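Local structure of beta-L-arabinobiosidase (Bacteroides thetaiotaomicron, 5MQR) at residues A[619-624]-A[1075-1080]. The protein probably hydrolyses glycosidic linkages of plant pectin in a gut bacterium, perhaps as a sialidase or beta-L-arabinobiosidase. Numbering follows the deposited sequence.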
ATOM      1  N   ALA A 619       2.452  -5.124   7.732  1.00 24.11           N
ATOM      2  CA  ALA A 619       2.406  -5.212   6.271  1.00 24.17           C
ATOM      3  C   ALA A 619       2.903  -3.956   5.531  1.00 24.06           C
ATOM      4  O   ALA A 619       3.465  -4.081   4.457  1.00 25.06           O
ATOM      5  CB  ALA A 619       0.978  -5.559   5.831  1.00 24.28           C
ATOM      6  N   PHE A 620       2.632  -2.771   6.073  1.00 23.58           N
ATOM      7  CA  PHE A 620       2.998  -1.491   5.464  1.00 23.63           C
ATOM      8  C   PHE A 620       3.935  -0.692   6.372  1.00 24.53           C
ATOM      9  O   PHE A 620       4.995  -0.236   5.918  1.00 26.70           O
ATOM     10  CB  PHE A 620       1.746  -0.684   5.113  1.00 23.43           C
ATOM     11  CG  PHE A 620       0.910  -1.320   4.053  1.00 23.55           C
ATOM     12  CD1 PHE A 620       0.087  -2.418   4.357  1.00 23.91           C
ATOM     13  CD2 PHE A 620       0.967  -0.873   2.737  1.00 23.50           C
ATOM     14  CE1 PHE A 620      -0.671  -3.041   3.381  1.00 23.42           C
ATOM     15  CE2 PHE A 620       0.215  -1.496   1.755  1.00 23.57           C
ATOM     16  CZ  PHE A 620      -0.597  -2.588   2.082  1.00 24.10           C
ATOM     17  N   LEU A 621       3.600  -0.547   7.653  1.00 23.29           N
ATOM     18  CA  LEU A 621       4.441   0.237   8.561  1.00 22.82           C
ATOM     19  C   LEU A 621       5.586  -0.586   9.130  1.00 23.52           C
ATOM     20  O   LEU A 621       5.455  -1.802   9.322  1.00 22.73           O
ATOM     21  CB  LEU A 621       3.590   0.800   9.718  1.00 22.63           C
ATOM     22  CG  LEU A 621       2.362   1.626   9.295  1.00 21.69           C
ATOM     23  CD1 LEU A 621       1.620   2.146  10.517  1.00 22.13           C
ATOM     24  CD2 LEU A 621       2.732   2.774   8.358  1.00 21.22           C
ATOM     25  N   LYS A 622       6.701   0.093   9.404  1.00 23.87           N
ATOM     26  CA  LYS A 622       7.868  -0.526   9.999  1.00 25.13           C
ATOM     27  C   LYS A 622       8.304   0.236  11.240  1.00 24.62           C
ATOM     28  O   LYS A 622       8.292   1.472  11.274  1.00 22.70           O
ATOM     29  CB  LYS A 622       9.013  -0.584   8.979  1.00 27.30           C
ATOM     30  CG  LYS A 622       8.714  -1.445   7.726  1.00 29.15           C
ATOM     31  CD  LYS A 622       8.597  -2.933   8.062  1.00 31.42           C
ATOM     32  CE  LYS A 622       7.532  -3.679   7.232  1.00 33.90           C
ATOM     33  NZ  LYS A 622       7.525  -5.158   7.578  1.00 35.18           N
ATOM     34  N   TYR A 623       8.688  -0.518  12.268  1.00 24.81           N
ATOM     35  CA  TYR A 623       9.021   0.067  13.542  1.00 24.16           C
ATOM     36  C   TYR A 623      10.177   1.052  13.417  1.00 24.16           C
ATOM     37  O   TYR A 623      10.152   2.087  14.072  1.00 24.16           O
ATOM     38  CB  TYR A 623       9.314  -0.995  14.620  1.00 24.58           C
ATOM     39  CG  TYR A 623       9.619  -0.318  15.934  1.00 23.86           C
ATOM     40  CD1 TYR A 623       8.599   0.268  16.664  1.00 23.67           C
ATOM     41  CD2 TYR A 623      10.944  -0.156  16.387  1.00 23.78           C
ATOM     42  CE1 TYR A 623       8.868   0.977  17.827  1.00 23.77           C
ATOM     43  CE2 TYR A 623      11.213   0.534  17.577  1.00 23.89           C
ATOM     44  CZ  TYR A 623      10.155   1.097  18.285  1.00 23.76           C
ATOM     45  OH  TYR A 623      10.345   1.827  19.434  1.00 25.47           O
ATOM     46  N   ALA A 624      11.148   0.785  12.548  1.00 23.70           N
ATOM     47  CA  ALA A 624      12.264   1.753  12.318  1.00 24.50           C
ATOM     48  C   ALA A 624      11.814   3.175  11.992  1.00 24.18           C
ATOM     49  O   ALA A 624      12.498   4.133  12.356  1.00 24.50           O
ATOM     50  CB  ALA A 624      13.243   1.262  11.232  1.00 24.17           C
ATOM     51  N   ASP A1075      -1.650   7.611  -2.649  1.00 25.66           N
ATOM     52  CA  ASP A1075      -0.200   7.813  -2.758  1.00 27.12           C
ATOM     53  C   ASP A1075       0.581   7.630  -1.453  1.00 26.46           C
ATOM     54  O   ASP A1075       1.797   7.658  -1.467  1.00 25.85           O
ATOM     55  CB  ASP A1075       0.149   9.163  -3.413  1.00 27.88           C
ATOM     56  CG  ASP A1075      -0.323  10.353  -2.603  1.00 29.79           C
ATOM     57  OD1 ASP A1075      -1.392  10.267  -1.932  1.00 30.36           O
ATOM     58  OD2 ASP A1075       0.375  11.385  -2.660  1.00 31.37           O
ATOM     59  N   ARG A1076      -0.100   7.404  -0.342  1.00 25.85           N
ATOM     60  CA  ARG A1076       0.626   7.112   0.893  1.00 26.14           C
ATOM     61  C   ARG A1076       1.097   5.668   0.938  1.00 24.91           C
ATOM     62  O   ARG A1076       2.223   5.422   1.345  1.00 25.66           O
ATOM     63  CB  ARG A1076      -0.233   7.432   2.148  1.00 26.33           C
ATOM     64  CG  ARG A1076       0.485   7.233   3.477  1.00 25.96           C
ATOM     65  CD  ARG A1076       1.591   8.240   3.665  1.00 25.57           C
ATOM     66  NE  ARG A1076       2.274   8.133   4.954  1.00 25.45           N
ATOM     67  CZ  ARG A1076       3.296   8.915   5.308  1.00 24.93           C
ATOM     68  NH1 ARG A1076       3.725   9.884   4.486  1.00 25.05           N
ATOM     69  NH2 ARG A1076       3.874   8.764   6.491  1.00 24.01           N
ATOM     70  N   TYR A1077       0.220   4.731   0.574  1.00 24.89           N
ATOM     71  CA  TYR A1077       0.518   3.270   0.624  1.00 24.66           C
ATOM     72  C   TYR A1077       0.608   2.582  -0.742  1.00 25.15           C
ATOM     73  O   TYR A1077       1.075   1.455  -0.801  1.00 25.12           O
ATOM     74  CB  TYR A1077      -0.481   2.526   1.531  1.00 23.68           C
ATOM     75  CG  TYR A1077      -0.595   3.248   2.845  1.00 23.42           C
ATOM     76  CD1 TYR A1077       0.449   3.211   3.766  1.00 23.55           C
ATOM     77  CD2 TYR A1077      -1.688   4.047   3.132  1.00 23.18           C
ATOM     78  CE1 TYR A1077       0.375   3.908   4.965  1.00 23.22           C
ATOM     79  CE2 TYR A1077      -1.771   4.743   4.331  1.00 23.43           C
ATOM     80  CZ  TYR A1077      -0.738   4.674   5.243  1.00 22.97           C
ATOM     81  OH  TYR A1077      -0.790   5.406   6.407  1.00 22.41           O
ATOM     82  N   HIS A1078       0.162   3.249  -1.813  1.00 25.56           N
ATOM     83  CA  HIS A1078       0.220   2.695  -3.186  1.00 25.91           C
ATOM     84  C   HIS A1078      -0.383   1.283  -3.237  1.00 27.13           C
ATOM     85  O   HIS A1078       0.241   0.350  -3.740  1.00 27.44           O
ATOM     86  CB  HIS A1078       1.663   2.712  -3.719  1.00 24.83           C
ATOM     87  CG  HIS A1078       2.217   4.088  -3.908  1.00 24.79           C
ATOM     88  ND1 HIS A1078       3.180   4.626  -3.080  1.00 25.38           N
ATOM     89  CD2 HIS A1078       1.929   5.047  -4.815  1.00 25.63           C
ATOM     90  CE1 HIS A1078       3.464   5.856  -3.469  1.00 25.33           C
ATOM     91  NE2 HIS A1078       2.720   6.135  -4.525  1.00 25.88           N
ATOM     92  N   CYS A1079      -1.571   1.122  -2.652  1.00 27.51           N
ATOM     93  CA  CYS A1079      -2.317  -0.122  -2.756  1.00 28.04           C
ATOM     94  C   CYS A1079      -3.768   0.165  -3.120  1.00 27.84           C
ATOM     95  O   CYS A1079      -4.633  -0.663  -2.872  1.00 27.87           O
ATOM     96  CB  CYS A1079      -2.219  -0.907  -1.443  1.00 28.63           C
ATOM     97  SG  CYS A1079      -3.099  -0.077  -0.090  1.00 30.84           S
ATOM     98  N   GLY A1080      -4.033   1.333  -3.716  1.00 27.74           N
ATOM     99  CA  GLY A1080      -5.405   1.738  -4.053  1.00 28.82           C
ATOM    100  C   GLY A1080      -5.966   2.829  -3.155  1.00 28.73           C
ATOM    101  O   GLY A1080      -5.433   3.106  -2.085  1.00 28.41           O
TER
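Phe620 and Tyr1077 reach each other with the same first torsion: in both, CG lies anti to the carbonyl carbon and beside the backbone N (chi1 -65° and -49°), and the two side chains cross at a slant rather than stack. CD2 and CE2 of the Phe620 phenyl ring do the touching, both met obliquely: CD2 lies 3.9 Å from CB of Tyr1077, and CE2 4.0 Å from SG of Cys1079. That sulfur stands 4.9 Å from the centroid of the Phe620 ring and 51° off the ring normal, an oblique sulfur-aromatic contact. Further along, Leu621 comes to the edge of the Tyr1077 ring, near its plane, where CD2 of Leu621 lies 4.3 Å from CE1 of Tyr1077. Over one face of that same ring, CG of Arg1076 lies 3.3 Å above the plane, offset toward the rim.

The two loops meet by van der Waals packing and the sulfur-aromatic contact, while polar groups around them hold each side. Asp1057 takes the backbone N-H groups of Ala619, Phe620 and Leu621, which should hold the backbone from which the Phe620 side chain projects. Glu662 hydrogen-bonds the hydroxyl of Tyr1077 and forms a salt bridge with Arg1076, so the tyrosine ring is held at its far end too. An alanine at Phe620 would take the ring away from SG of Cys1079 and CB of Tyr1077, and would probably leave a gap between the two loops.

Plain structural packing is what this amounts to: the linker between strand 600-610 and helix 627-636 lies against the connection of a beta-hairpin (strands 1064-1071 and 1082-1087) in the antiparallel sheet of the C-terminal domain, of the glycosyl hydrolase family 65 type, with a sulfur-aromatic contact at the join.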